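Local coordinates for fanconi-associated nuclease 1 homolog (PDB 5Y7Q), which belongs to the Fanconi-associated nuclease 1 family and combines an HTH domain, a SAP domain and a VRR-NUC domain in one chain, at residues A52-G55 with E56-D60; S444-F447 with R448-A452; L454-A457 with C458-R461; S466-D469 with A470-R474; R557-Q560 with F561-R565. All coordinates share one frame; numbering follows the deposited sequence.

Contact 1. Residues A52-G55 with E56-D60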
loop_
_atom_site.group_PDB
_atom_site.type_symbol
_atom_site.label_atom_id
_atom_site.label_comp_id
_atom_site.label_asym_id
_atom_site.label_seq_id
_atom_site.Cartn_x
_atom_site.Cartn_y
_atom_site.Cartn_z
ATOM N N ALA A 52 -2.477 27.513 1.461
ATOM C CA ALA A 52 -2.956 28.159 2.678
ATOM C C ALA A 52 -2.848 27.225 3.873
ATOM O O ALA A 52 -2.287 27.590 4.919
ATOM C CB ALA A 52 -4.402 28.611 2.495
ATOM N N TRP A 53 -3.407 26.013 3.730
ATOM C CA TRP A 53 -3.363 25.002 4.780
ATOM C C TRP A 53 -1.946 24.816 5.320
ATOM O O TRP A 53 -1.730 24.803 6.539
ATOM C CB TRP A 53 -3.918 23.707 4.200
ATOM C CG TRP A 53 -4.077 22.552 5.092
ATOM C CD1 TRP A 53 -3.132 21.627 5.414
ATOM C CD2 TRP A 53 -5.287 22.131 5.724
ATOM N NE1 TRP A 53 -3.674 20.657 6.229
ATOM C CE2 TRP A 53 -4.995 20.948 6.441
ATOM C CE3 TRP A 53 -6.588 22.650 5.772
ATOM C CZ2 TRP A 53 -5.956 20.272 7.185
ATOM C CZ3 TRP A 53 -7.537 21.983 6.512
ATOM C CH2 TRP A 53 -7.219 20.802 7.208
ATOM N N ILE A 54 -0.961 24.696 4.420
ATOM C CA ILE A 54 0.433 24.535 4.843
ATOM C C ILE A 54 0.947 25.798 5.510
ATOM O O ILE A 54 1.779 25.736 6.423
ATOM C CB ILE A 54 1.313 24.138 3.646
ATOM C CG1 ILE A 54 1.030 22.686 3.255
ATOM C CG2 ILE A 54 2.789 24.332 3.957
ATOM C CD1 ILE A 54 1.535 22.354 1.884
ATOM N N GLY A 55 0.458 26.956 5.075
ATOM C CA GLY A 55 0.825 28.194 5.734
ATOM C C GLY A 55 0.393 28.241 7.186
ATOM O O GLY A 55 1.148 28.694 8.047
ATOM N N GLU A 56 -0.830 27.789 7.484
ATOM C CA GLU A 56 -1.282 27.881 8.871
ATOM C C GLU A 56 -0.751 26.734 9.733
ATOM O O GLU A 56 -0.337 26.966 10.877
ATOM C CB GLU A 56 -2.814 27.952 8.937
ATOM C CG GLU A 56 -3.543 26.811 8.242
ATOM C CD GLU A 56 -5.060 26.936 8.314
ATOM O OE1 GLU A 56 -5.543 27.999 8.778
ATOM O OE2 GLU A 56 -5.759 25.970 7.905
ATOM N N ARG A 57 -0.772 25.491 9.222
ATOM C CA ARG A 57 -0.428 24.355 10.080
ATOM C C ARG A 57 1.073 24.119 10.179
ATOM O O ARG A 57 1.545 23.574 11.188
ATOM C CB ARG A 57 -1.093 23.065 9.594
ATOM C CG ARG A 57 -2.503 23.212 9.102
ATOM C CD ARG A 57 -3.406 23.698 10.191
ATOM N NE ARG A 57 -4.118 22.598 10.823
ATOM C CZ ARG A 57 -5.188 22.021 10.297
ATOM N NH1 ARG A 57 -5.639 22.458 9.125
ATOM N NH2 ARG A 57 -5.795 21.027 10.949
ATOM N N TYR A 58 1.815 24.410 9.110
ATOM C CA TYR A 58 3.252 24.188 9.068
ATOM C C TYR A 58 4.086 25.452 9.249
ATOM O O TYR A 58 5.307 25.385 9.088
ATOM C CB TYR A 58 3.624 23.463 7.784
ATOM C CG TYR A 58 3.200 22.014 7.847
ATOM C CD1 TYR A 58 1.951 21.621 7.389
ATOM C CD2 TYR A 58 4.030 21.044 8.400
ATOM C CE1 TYR A 58 1.545 20.306 7.457
ATOM C CE2 TYR A 58 3.630 19.721 8.464
ATOM C CZ TYR A 58 2.385 19.363 7.989
ATOM O OH TYR A 58 1.963 18.053 8.045
ATOM N N ALA A 59 3.467 26.594 9.577
ATOM C CA ALA A 59 4.176 27.873 9.521
ATOM C C ALA A 59 5.545 27.813 10.174
ATOM O O ALA A 59 6.477 28.492 9.730
ATOM C CB ALA A 59 3.357 28.972 10.199
ATOM N N ASP A 60 5.691 26.996 11.215
ATOM C CA ASP A 60 6.941 26.898 11.954
ATOM C C ASP A 60 7.962 25.985 11.288
ATOM O O ASP A 60 9.146 26.035 11.638
ATOM C CB ASP A 60 6.647 26.402 13.370
ATOM C CG ASP A 60 5.417 25.510 13.429
ATOM O OD1 ASP A 60 4.437 25.775 12.694
ATOM O OD2 ASP A 60 5.433 24.534 14.207
#
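Arg57 folds back over one face of the Trp53 indole, one helical turn earlier in the chain. The guanidinium carbon CZ of Arg57 stands 4.0 Å from the centroid of the Trp53 six-membered ring, a cation-pi pair displaced toward the rim. The two planes are inclined by 54°, so the guanidinium is not stacked flat. Nearer the backbone, Arg57 CG makes a CH-pi contact 4.1 Å from the centroid of the Trp53 five-membered ring. Trp53 swings its ring to this side with CG opposite the backbone N (chi1 -175°), while bends at chi2 and chi3 of Arg57 turn the arginine over it.

A second, longer-range charge contact joins Glu56 OE2 and Arg57 NH1, a long salt bridge of 3.7 Å. Arg57 NH2 also hydrogen-bonds Ser227 O, and Tyr200 packs edge-to-face with Trp53, so both partners are held from outside the helix.

The apolar contact lies between Ile54 CG2 and Tyr58 CB, 4.0 Å apart, and both side chains touch helix 190-201, at Leu196 and Met199.

Backbone bonds run from Glu56 N to Ala52 O, from Arg57 N to Trp53 O at 2.9 Å, and from Tyr58 N to Ile54 O at 3.0 Å. Tyr58 is the first residue to leave helical angles. The arrangement is an i to i+4 tryptophan-arginine pair on the last turn of helix 42-57, within the HTH family region.

Contact 2. Residues S444-F447 with R448-A452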
loop_
_atom_site.group_PDB
_atom_site.type_symbol
_atom_site.label_atom_id
_atom_site.label_comp_id
_atom_site.label_asym_id
_atom_site.label_seq_id
_atom_site.Cartn_x
_atom_site.Cartn_y
_atom_site.Cartn_z
ATOM N N SER A 444 0.340 1.243 14.797
ATOM C CA SER A 444 1.137 1.463 15.998
ATOM C C SER A 444 0.799 0.431 17.084
ATOM O O SER A 444 -0.252 -0.222 17.067
ATOM C CB SER A 444 0.923 2.883 16.528
ATOM O OG SER A 444 1.999 3.299 17.360
ATOM N N ALA A 445 1.724 0.282 18.036
ATOM C CA ALA A 445 1.584 -0.757 19.050
ATOM C C ALA A 445 0.475 -0.430 20.052
ATOM O O ALA A 445 -0.274 -1.320 20.473
ATOM C CB ALA A 445 2.921 -0.956 19.763
ATOM N N ASP A 446 0.373 0.829 20.467
ATOM C CA ASP A 446 -0.632 1.263 21.431
ATOM C C ASP A 446 -1.887 1.840 20.767
ATOM O O ASP A 446 -2.637 2.576 21.414
ATOM C CB ASP A 446 -0.030 2.234 22.452
ATOM C CG ASP A 446 0.508 3.487 21.830
ATOM O OD1 ASP A 446 0.585 3.553 20.585
ATOM O OD2 ASP A 446 0.864 4.404 22.603
ATOM N N PHE A 447 -2.079 1.598 19.468
ATOM C CA PHE A 447 -3.329 1.974 18.809
ATOM C C PHE A 447 -4.560 1.622 19.634
ATOM O O PHE A 447 -5.451 2.456 19.820
ATOM C CB PHE A 447 -3.428 1.276 17.461
ATOM C CG PHE A 447 -4.809 1.319 16.855
ATOM C CD1 PHE A 447 -5.223 2.406 16.117
ATOM C CD2 PHE A 447 -5.679 0.256 16.992
ATOM C CE1 PHE A 447 -6.480 2.433 15.539
ATOM C CE2 PHE A 447 -6.943 0.291 16.427
ATOM C CZ PHE A 447 -7.337 1.372 15.698
ATOM N N ARG A 448 -4.640 0.377 20.118
ATOM C CA ARG A 448 -5.767 -0.008 20.959
ATOM C C ARG A 448 -5.740 0.725 22.294
ATOM O O ARG A 448 -6.782 1.199 22.762
ATOM C CB ARG A 448 -5.774 -1.515 21.193
ATOM C CG ARG A 448 -7.163 -2.060 21.530
ATOM C CD ARG A 448 -7.235 -2.712 22.905
ATOM N NE ARG A 448 -8.157 -3.846 22.898
ATOM C CZ ARG A 448 -9.369 -3.842 23.445
ATOM N NH1 ARG A 448 -9.821 -2.761 24.074
ATOM N NH2 ARG A 448 -10.124 -4.928 23.372
ATOM N N GLN A 449 -4.566 0.824 22.928
ATOM C CA GLN A 449 -4.486 1.505 24.221
ATOM C C GLN A 449 -4.955 2.950 24.108
ATOM O O GLN A 449 -5.779 3.402 24.910
ATOM C CB GLN A 449 -3.064 1.446 24.789
ATOM C CG GLN A 449 -3.000 1.709 26.303
ATOM C CD GLN A 449 -1.700 2.373 26.741
ATOM O OE1 GLN A 449 -0.831 2.670 25.917
ATOM N NE2 GLN A 449 -1.570 2.623 28.045
ATOM N N ARG A 450 -4.442 3.688 23.110
ATOM C CA ARG A 450 -4.827 5.088 22.925
ATOM C C ARG A 450 -6.343 5.228 22.907
ATOM O O ARG A 450 -6.898 6.234 23.363
ATOM C CB ARG A 450 -4.238 5.651 21.615
ATOM C CG ARG A 450 -2.699 5.750 21.485
ATOM C CD ARG A 450 -2.121 7.029 22.105
ATOM N NE ARG A 450 -1.968 8.137 21.158
ATOM C CZ ARG A 450 -1.714 9.401 21.513
ATOM N NH1 ARG A 450 -1.593 9.726 22.800
ATOM N NH2 ARG A 450 -1.586 10.346 20.583
ATOM N N ARG A 451 -7.018 4.229 22.346
ATOM C CA ARG A 451 -8.454 4.218 22.123
ATOM C C ARG A 451 -9.220 3.396 23.142
ATOM O O ARG A 451 -10.436 3.243 22.992
ATOM C CB ARG A 451 -8.746 3.729 20.705
ATOM C CG ARG A 451 -8.424 4.799 19.675
ATOM C CD ARG A 451 -7.800 4.234 18.440
ATOM N NE ARG A 451 -8.221 5.002 17.278
ATOM C CZ ARG A 451 -7.490 5.952 16.707
ATOM N NH1 ARG A 451 -6.292 6.236 17.197
ATOM N NH2 ARG A 451 -7.962 6.609 15.643
ATOM N N ALA A 452 -8.542 2.903 24.188
ATOM C CA ALA A 452 -8.986 1.762 24.992
ATOM C C ALA A 452 -10.481 1.767 25.291
ATOM O O ALA A 452 -11.211 0.868 24.854
ATOM C CB ALA A 452 -8.191 1.717 26.303
#
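Phe447 and Arg451 meet along one side of the short helix 447-450, Arg451 lying just after its end; the helix follows a type I beta turn from Ser444 to Phe447. Asp446 holds the N-cap position, although its side chain makes no capping bond.

Along the second segment, Arg448 comes first. Its CB lies against the carbonyl carbon of Phe447, and its guanidinium reaches away to a salt bridge with Glu513. Gln449 follows, bending at chi2 so that its OE1 comes to 3.6 Å from Asp446 CB, a van der Waals contact at the start of the helix.

Arg450 closes the first turn through its backbone, with Arg450 N bonded to Asp446 O at 2.7 Å in an almost perfectly straight N-H...O line (179°). Its side chain runs alongside that of Asp446, with CG 3.9 Å from Asp446 CG. The charged ends stay apart, Asp446 OD2 lying 4.9 Å from Arg450 NE, so any attraction is probably modest.

Arg451 carries the main side-chain contact. Its backbone bond to Phe447 O is weak, but its CD lies over the phenyl face, 4.0 Å from the ring centroid, as a CH-pi contact. The guanidinium continues over the ring rim with the planes only 20° apart. Asp441, Ala422 O and Ile423 O take up its nitrogens and fix its rotation, leaving Arg451 NE 3.6 Å from Phe447 CE1.

Contact 3. Residues L454-A457 with C458-R461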
loop_
_atom_site.group_PDB
_atom_site.type_symbol
_atom_site.label_atom_id
_atom_site.label_comp_id
_atom_site.label_asym_id
_atom_site.label_seq_id
_atom_site.Cartn_x
_atom_site.Cartn_y
_atom_site.Cartn_z
ATOM N N LEU A 454 -13.131 3.376 24.176
ATOM C CA LEU A 454 -14.076 3.334 23.063
ATOM C C LEU A 454 -14.174 1.949 22.444
ATOM O O LEU A 454 -15.197 1.620 21.829
ATOM C CB LEU A 454 -13.684 4.353 21.990
ATOM C CG LEU A 454 -14.299 5.749 22.102
ATOM C CD1 LEU A 454 -13.669 6.567 23.248
ATOM C CD2 LEU A 454 -14.197 6.478 20.769
ATOM N N PHE A 455 -13.124 1.131 22.580
ATOM C CA PHE A 455 -13.196 -0.224 22.047
ATOM C C PHE A 455 -14.030 -1.135 22.942
ATOM O O PHE A 455 -14.961 -1.806 22.468
ATOM C CB PHE A 455 -11.792 -0.780 21.846
ATOM C CG PHE A 455 -11.240 -0.508 20.476
ATOM C CD1 PHE A 455 -10.179 0.371 20.298
ATOM C CD2 PHE A 455 -11.808 -1.112 19.358
ATOM C CE1 PHE A 455 -9.678 0.623 19.046
ATOM C CE2 PHE A 455 -11.310 -0.859 18.093
ATOM C CZ PHE A 455 -10.242 0.015 17.935
ATOM N N GLU A 456 -13.749 -1.135 24.250
ATOM C CA GLU A 456 -14.555 -1.951 25.140
ATOM C C GLU A 456 -15.988 -1.444 25.220
ATOM O O GLU A 456 -16.894 -2.223 25.540
ATOM C CB GLU A 456 -13.919 -2.025 26.529
ATOM C CG GLU A 456 -14.309 -3.302 27.283
ATOM C CD GLU A 456 -14.481 -4.511 26.349
ATOM O OE1 GLU A 456 -13.483 -4.960 25.739
ATOM O OE2 GLU A 456 -15.623 -5.003 26.217
ATOM N N ALA A 457 -16.219 -0.166 24.935
ATOM C CA ALA A 457 -17.575 0.272 24.652
ATOM C C ALA A 457 -18.135 -0.506 23.462
ATOM O O ALA A 457 -19.082 -1.281 23.628
ATOM C CB ALA A 457 -17.617 1.776 24.402
ATOM N N CYS A 458 -17.541 -0.340 22.270
ATOM C CA CYS A 458 -18.134 -0.894 21.051
ATOM C C CYS A 458 -18.266 -2.408 21.137
ATOM O O CYS A 458 -19.354 -2.963 20.933
ATOM C CB CYS A 458 -17.303 -0.506 19.830
ATOM S SG CYS A 458 -17.569 1.177 19.198
ATOM N N LEU A 459 -17.163 -3.092 21.445
ATOM C CA LEU A 459 -17.207 -4.542 21.610
ATOM C C LEU A 459 -18.223 -4.960 22.663
ATOM O O LEU A 459 -18.824 -6.039 22.557
ATOM C CB LEU A 459 -15.828 -5.055 21.992
ATOM C CG LEU A 459 -14.738 -4.796 20.975
ATOM C CD1 LEU A 459 -13.460 -5.362 21.528
ATOM C CD2 LEU A 459 -15.115 -5.443 19.646
ATOM N N GLY A 460 -18.417 -4.120 23.686
ATOM C CA GLY A 460 -19.404 -4.404 24.705
ATOM C C GLY A 460 -20.779 -4.680 24.139
ATOM O O GLY A 460 -21.482 -5.561 24.636
ATOM N N ARG A 461 -21.167 -3.979 23.065
ATOM C CA ARG A 461 -22.506 -4.191 22.516
ATOM C C ARG A 461 -22.741 -5.639 22.101
ATOM O O ARG A 461 -23.889 -6.004 21.821
ATOM C CB ARG A 461 -22.775 -3.282 21.313
ATOM C CG ARG A 461 -22.321 -1.842 21.481
ATOM C CD ARG A 461 -22.890 -0.917 20.404
ATOM N NE ARG A 461 -24.124 -0.278 20.855
ATOM C CZ ARG A 461 -24.655 0.810 20.305
ATOM N NH1 ARG A 461 -24.056 1.398 19.269
ATOM N NH2 ARG A 461 -25.784 1.316 20.798
#
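Leu459 meets Phe455 through a first torsion (chi1 -61°) that places CG beside its own backbone N and brings it to 3.3 Å from Phe455 O. Cys458 turns the same way, and its SG comes to 3.6 Å from Leu454 O. Glu456 instead bends at chi2 (34°), which carries its carboxylate along the helix toward Gly460.

These are i to i+4 contacts within helix 452-460, and side chains here mostly meet the backbone of the neighbouring turn. Two firm backbone bonds hold the turn: Cys458 N to Leu454 O at 3.1 Å, and Leu459 N to Phe455 O at 2.7 Å. The next two, Gly460 N to Glu456 O and Arg461 N to Ala457 O, are weak.

Phe455 and Leu459 look onto helix 505-517, where Leu516 and Phe512 receive them. Their side chains also touch Arg448, from the preceding helix. Glu456 OE2 forms a salt bridge with Arg509 of helix 505-517, a charged tie to the same helix. Arg461 N also bonds Cys458 O, three residues back, at 3.0 Å, while Arg461 CG lies 3.9 Å from Ala457 O.

Contact 4. Residues S466-D469 with A470-R474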
loop_
_atom_site.group_PDB
_atom_site.type_symbol
_atom_site.label_atom_id
_atom_site.label_comp_id
_atom_site.label_asym_id
_atom_site.label_seq_id
_atom_site.Cartn_x
_atom_site.Cartn_y
_atom_site.Cartn_z
ATOM N N SER A 466 -27.597 -5.230 21.562
ATOM C CA SER A 466 -27.602 -4.027 20.743
ATOM C C SER A 466 -26.641 -4.072 19.556
ATOM O O SER A 466 -26.710 -3.181 18.700
ATOM C CB SER A 466 -27.269 -2.840 21.637
ATOM O OG SER A 466 -26.226 -3.209 22.516
ATOM N N TYR A 467 -25.756 -5.068 19.470
ATOM C CA TYR A 467 -24.733 -5.024 18.434
ATOM C C TYR A 467 -25.329 -5.172 17.036
ATOM O O TYR A 467 -24.860 -4.525 16.090
ATOM C CB TYR A 467 -23.659 -6.079 18.696
ATOM C CG TYR A 467 -24.025 -7.504 18.343
ATOM C CD1 TYR A 467 -24.710 -8.327 19.253
ATOM C CD2 TYR A 467 -23.647 -8.049 17.120
ATOM C CE1 TYR A 467 -25.021 -9.627 18.930
ATOM C CE2 TYR A 467 -23.958 -9.343 16.790
ATOM C CZ TYR A 467 -24.649 -10.129 17.696
ATOM O OH TYR A 467 -24.955 -11.424 17.349
ATOM N N ARG A 468 -26.363 -6.001 16.880
ATOM C CA ARG A 468 -27.021 -6.128 15.581
ATOM C C ARG A 468 -27.522 -4.776 15.082
ATOM O O ARG A 468 -27.135 -4.316 13.998
ATOM C CB ARG A 468 -28.184 -7.113 15.669
ATOM C CG ARG A 468 -27.767 -8.502 16.024
ATOM C CD ARG A 468 -28.877 -9.505 15.816
ATOM N NE ARG A 468 -28.329 -10.828 16.043
ATOM C CZ ARG A 468 -28.149 -11.352 17.250
ATOM N NH1 ARG A 468 -28.507 -10.665 18.336
ATOM N NH2 ARG A 468 -27.620 -12.566 17.372
ATOM N N ASP A 469 -28.396 -4.127 15.861
ATOM C CA ASP A 469 -28.928 -2.833 15.439
ATOM C C ASP A 469 -27.803 -1.845 15.165
ATOM O O ASP A 469 -27.855 -1.091 14.189
ATOM C CB ASP A 469 -29.890 -2.277 16.495
ATOM C CG ASP A 469 -31.183 -3.065 16.570
ATOM O OD1 ASP A 469 -31.488 -3.761 15.572
ATOM O OD2 ASP A 469 -31.887 -2.992 17.615
ATOM N N ALA A 470 -26.773 -1.857 16.010
ATOM C CA ALA A 470 -25.674 -0.915 15.877
ATOM C C ALA A 470 -24.961 -1.103 14.544
ATOM O O ALA A 470 -24.622 -0.131 13.858
ATOM C CB ALA A 470 -24.713 -1.104 17.047
ATOM N N ILE A 471 -24.761 -2.354 14.148
ATOM C CA ILE A 471 -24.095 -2.637 12.892
ATOM C C ILE A 471 -24.987 -2.290 11.704
ATOM O O ILE A 471 -24.504 -1.767 10.701
ATOM C CB ILE A 471 -23.635 -4.104 12.883
ATOM C CG1 ILE A 471 -22.271 -4.203 13.577
ATOM C CG2 ILE A 471 -23.625 -4.688 11.490
ATOM C CD1 ILE A 471 -21.944 -5.590 14.075
ATOM N N ARG A 472 -26.288 -2.565 11.779
ATOM C CA ARG A 472 -27.162 -2.190 10.663
ATOM C C ARG A 472 -27.200 -0.676 10.477
ATOM O O ARG A 472 -27.208 -0.181 9.341
ATOM C CB ARG A 472 -28.587 -2.721 10.864
ATOM C CG ARG A 472 -28.792 -4.204 10.604
ATOM C CD ARG A 472 -30.228 -4.628 10.901
ATOM N NE ARG A 472 -30.284 -5.969 11.479
ATOM C CZ ARG A 472 -30.648 -6.230 12.733
ATOM N NH1 ARG A 472 -31.007 -5.241 13.548
ATOM N NH2 ARG A 472 -30.665 -7.484 13.176
ATOM N N CYS A 473 -27.217 0.080 11.579
ATOM C CA CYS A 473 -27.248 1.530 11.442
ATOM C C CYS A 473 -25.911 2.065 10.954
ATOM O O CYS A 473 -25.877 2.936 10.080
ATOM C CB CYS A 473 -27.666 2.185 12.750
ATOM S SG CYS A 473 -29.464 2.234 12.842
ATOM N N ARG A 474 -24.800 1.555 11.494
ATOM C CA ARG A 474 -23.502 1.961 10.978
ATOM C C ARG A 474 -23.392 1.619 9.502
ATOM O O ARG A 474 -22.847 2.403 8.723
ATOM C CB ARG A 474 -22.381 1.297 11.780
ATOM C CG ARG A 474 -21.243 2.237 12.198
ATOM C CD ARG A 474 -21.662 3.333 13.184
ATOM N NE ARG A 474 -22.357 2.814 14.365
ATOM C CZ ARG A 474 -23.581 3.186 14.749
ATOM N NH1 ARG A 474 -24.247 4.100 14.048
ATOM N NH2 ARG A 474 -24.143 2.654 15.838
#
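Asp469 and Arg472 form a salt bridge three residues apart, with Asp469 OD1 at 2.6 Å from Arg472 NH1. The carboxylate oxygen approaches the guanidinium at its edge and in its plane, although the carboxylate itself is turned 59° from that plane. A bend at chi3 (-144°) curls Arg472 back along the helix into this position.

One face of the same guanidinium lies over the backbone of Arg468. The two arginines run side by side, Arg472 NH2 lying 3.5 Å from Arg468 CB, while Arg468 NE and Arg472 NH2 stay 5.0 Å apart. Tyr467 and Ile471 touch more lightly, Ile471 CD1 standing at the ring edge 4.3 Å from Tyr467 CD2.

Beneath lies a regular run of i to i+4 backbone bonds, for example Arg472 N to Arg468 O at 3.0 Å. Further out, helix 493-502 positions both arginines: Glu497 forms a salt bridge with Arg472 NE, and Leu500 O accepts a hydrogen bond from Arg468 NE. Leu496 and Leu500 pack on Ile471.

With a carboxylate at NH1 and another at NE, the charge of Arg472 is probably well balanced, which would make the nearby positive charge of Arg468 easier to accommodate.

Contact 5. Residues R557-Q560 with F561-R565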
loop_
_atom_site.group_PDB
_atom_site.type_symbol
_atom_site.label_atom_id
_atom_site.label_comp_id
_atom_site.label_asym_id
_atom_site.label_seq_id
_atom_site.Cartn_x
_atom_site.Cartn_y
_atom_site.Cartn_z
ATOM N N ARG A 557 -2.827 -20.920 11.174
ATOM C CA ARG A 557 -3.028 -20.332 12.492
ATOM C C ARG A 557 -4.504 -20.046 12.731
ATOM O O ARG A 557 -5.008 -20.235 13.842
ATOM C CB ARG A 557 -2.182 -19.073 12.647
ATOM C CG ARG A 557 -0.784 -19.260 12.088
ATOM C CD ARG A 557 0.206 -18.182 12.539
ATOM N NE ARG A 557 0.578 -17.261 11.469
ATOM C CZ ARG A 557 -0.046 -16.112 11.255
ATOM N NH1 ARG A 557 -1.061 -15.774 12.044
ATOM N NH2 ARG A 557 0.342 -15.299 10.274
ATOM N N TRP A 558 -5.226 -19.625 11.693
ATOM C CA TRP A 558 -6.639 -19.362 11.898
ATOM C C TRP A 558 -7.430 -20.648 12.114
ATOM O O TRP A 558 -8.376 -20.671 12.908
ATOM C CB TRP A 558 -7.216 -18.563 10.738
ATOM C CG TRP A 558 -8.156 -17.614 11.328
ATOM C CD1 TRP A 558 -9.423 -17.884 11.780
ATOM C CD2 TRP A 558 -7.895 -16.249 11.655
ATOM N NE1 TRP A 558 -9.978 -16.751 12.337
ATOM C CE2 TRP A 558 -9.059 -15.736 12.275
ATOM C CE3 TRP A 558 -6.803 -15.405 11.466
ATOM C CZ2 TRP A 558 -9.153 -14.417 12.702
ATOM C CZ3 TRP A 558 -6.900 -14.106 11.894
ATOM C CH2 TRP A 558 -8.065 -13.620 12.506
ATOM N N LEU A 559 -7.053 -21.729 11.439
ATOM C CA LEU A 559 -7.672 -23.018 11.710
ATOM C C LEU A 559 -7.399 -23.469 13.136
ATOM O O LEU A 559 -8.296 -23.972 13.819
ATOM C CB LEU A 559 -7.157 -24.052 10.726
ATOM C CG LEU A 559 -7.691 -23.900 9.322
ATOM C CD1 LEU A 559 -7.537 -25.242 8.655
ATOM C CD2 LEU A 559 -9.126 -23.494 9.396
ATOM N N GLN A 560 -6.155 -23.324 13.593
ATOM C CA GLN A 560 -5.830 -23.671 14.968
ATOM C C GLN A 560 -6.672 -22.851 15.932
ATOM O O GLN A 560 -7.270 -23.386 16.873
ATOM C CB GLN A 560 -4.336 -23.453 15.218
ATOM C CG GLN A 560 -3.843 -23.913 16.590
ATOM C CD GLN A 560 -2.415 -23.450 16.896
ATOM O OE1 GLN A 560 -1.665 -23.063 15.994
ATOM N NE2 GLN A 560 -2.040 -23.482 18.176
ATOM N N PHE A 561 -6.775 -21.553 15.678
ATOM C CA PHE A 561 -7.537 -20.683 16.561
ATOM C C PHE A 561 -9.005 -21.077 16.588
ATOM O O PHE A 561 -9.628 -21.141 17.655
ATOM C CB PHE A 561 -7.383 -19.234 16.115
ATOM C CG PHE A 561 -8.195 -18.280 16.922
ATOM C CD1 PHE A 561 -7.721 -17.810 18.135
ATOM C CD2 PHE A 561 -9.443 -17.866 16.483
ATOM C CE1 PHE A 561 -8.470 -16.920 18.895
ATOM C CE2 PHE A 561 -10.204 -16.983 17.246
ATOM C CZ PHE A 561 -9.716 -16.506 18.452
ATOM N N CYS A 562 -9.575 -21.342 15.414
ATOM C CA CYS A 562 -10.986 -21.699 15.330
ATOM C C CYS A 562 -11.275 -23.046 15.993
ATOM O O CYS A 562 -12.253 -23.180 16.738
ATOM C CB CYS A 562 -11.428 -21.715 13.869
ATOM S SG CYS A 562 -11.838 -20.096 13.184
ATOM N N ARG A 563 -10.447 -24.056 15.743
ATOM C CA ARG A 563 -10.749 -25.349 16.337
ATOM C C ARG A 563 -10.252 -25.463 17.769
ATOM O O ARG A 563 -10.417 -26.522 18.371
ATOM C CB ARG A 563 -10.199 -26.501 15.473
ATOM C CG ARG A 563 -8.710 -26.850 15.624
ATOM C CD ARG A 563 -8.307 -28.002 14.671
ATOM N NE ARG A 563 -8.193 -27.596 13.260
ATOM C CZ ARG A 563 -9.137 -27.757 12.323
ATOM N NH1 ARG A 563 -10.303 -28.329 12.616
ATOM N NH2 ARG A 563 -8.911 -27.349 11.076
ATOM N N GLU A 564 -9.651 -24.414 18.336
ATOM C CA GLU A 564 -9.500 -24.360 19.790
ATOM C C GLU A 564 -10.693 -23.719 20.489
ATOM O O GLU A 564 -10.807 -23.817 21.716
ATOM C CB GLU A 564 -8.225 -23.606 20.170
ATOM C CG GLU A 564 -6.946 -24.381 19.893
ATOM C CD GLU A 564 -5.707 -23.498 19.893
ATOM O OE1 GLU A 564 -5.851 -22.250 19.868
ATOM O OE2 GLU A 564 -4.587 -24.057 19.914
ATOM N N ARG A 565 -11.565 -23.052 19.737
ATOM C CA ARG A 565 -12.832 -22.521 20.224
ATOM C C ARG A 565 -14.015 -23.426 19.920
ATOM O O ARG A 565 -15.158 -23.039 20.191
ATOM C CB ARG A 565 -13.109 -21.148 19.604
ATOM C CG ARG A 565 -12.706 -19.994 20.467
ATOM C CD ARG A 565 -11.317 -19.593 20.141
ATOM N NE ARG A 565 -10.993 -18.359 20.828
ATOM C CZ ARG A 565 -10.010 -18.234 21.703
ATOM N NH1 ARG A 565 -9.254 -19.291 21.984
ATOM N NH2 ARG A 565 -9.783 -17.053 22.282
#
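Gln560 bridges one turn to Glu564 on helix 553-564, the helix of the beta-alpha-beta unit between strands 538-545 and 569-577 in the VRR-NUC region. Gln560 NE2 donates to Glu564 OE2 at 3.1 Å with an N-H...O angle of 158°. The oxygen is met on its syn side, 34° out of the carboxylate plane, while the bond stays close to the amide plane. Both side chains are extended beyond CG and run side by side.

Phe561 turns its edge toward the face of Trp558, a T-shaped pair with 5.8 Å between the phenyl centroid and that of the indole five-membered ring. Trp511 and Arg514 of helix 505-517 touch Phe561.

Leu559 faces the sheet, touching Val569 and Val571, and its CD1 sits at the edge of the Arg563 guanidinium, 3.5 Å from NH2. Cys562 adds a sulfur-aromatic contact, its SG lying near the indole plane at 3.6 Å from Trp558 CD1.

Overall arrangement
All five contacts are local and follow one another along the chain. Each spans adjoining residues of one helix and its ends, so none closes a long loop and none nests in or crosses another. Contact 1, in the HTH region, stands apart, its centre about 50 Å from that of contact 5, on the opposite side of the chain's centre. Contacts 2, 3 and 4 form a chain of neighbours on successive helices: Phe447 and Arg448 pack on Phe455, and Arg461 packs on Tyr467 and Ala470. Contact 5 touches none of them, but helix 505-517 lies against residues of contacts 2 to 5, joining these helices to the beta-alpha-beta unit.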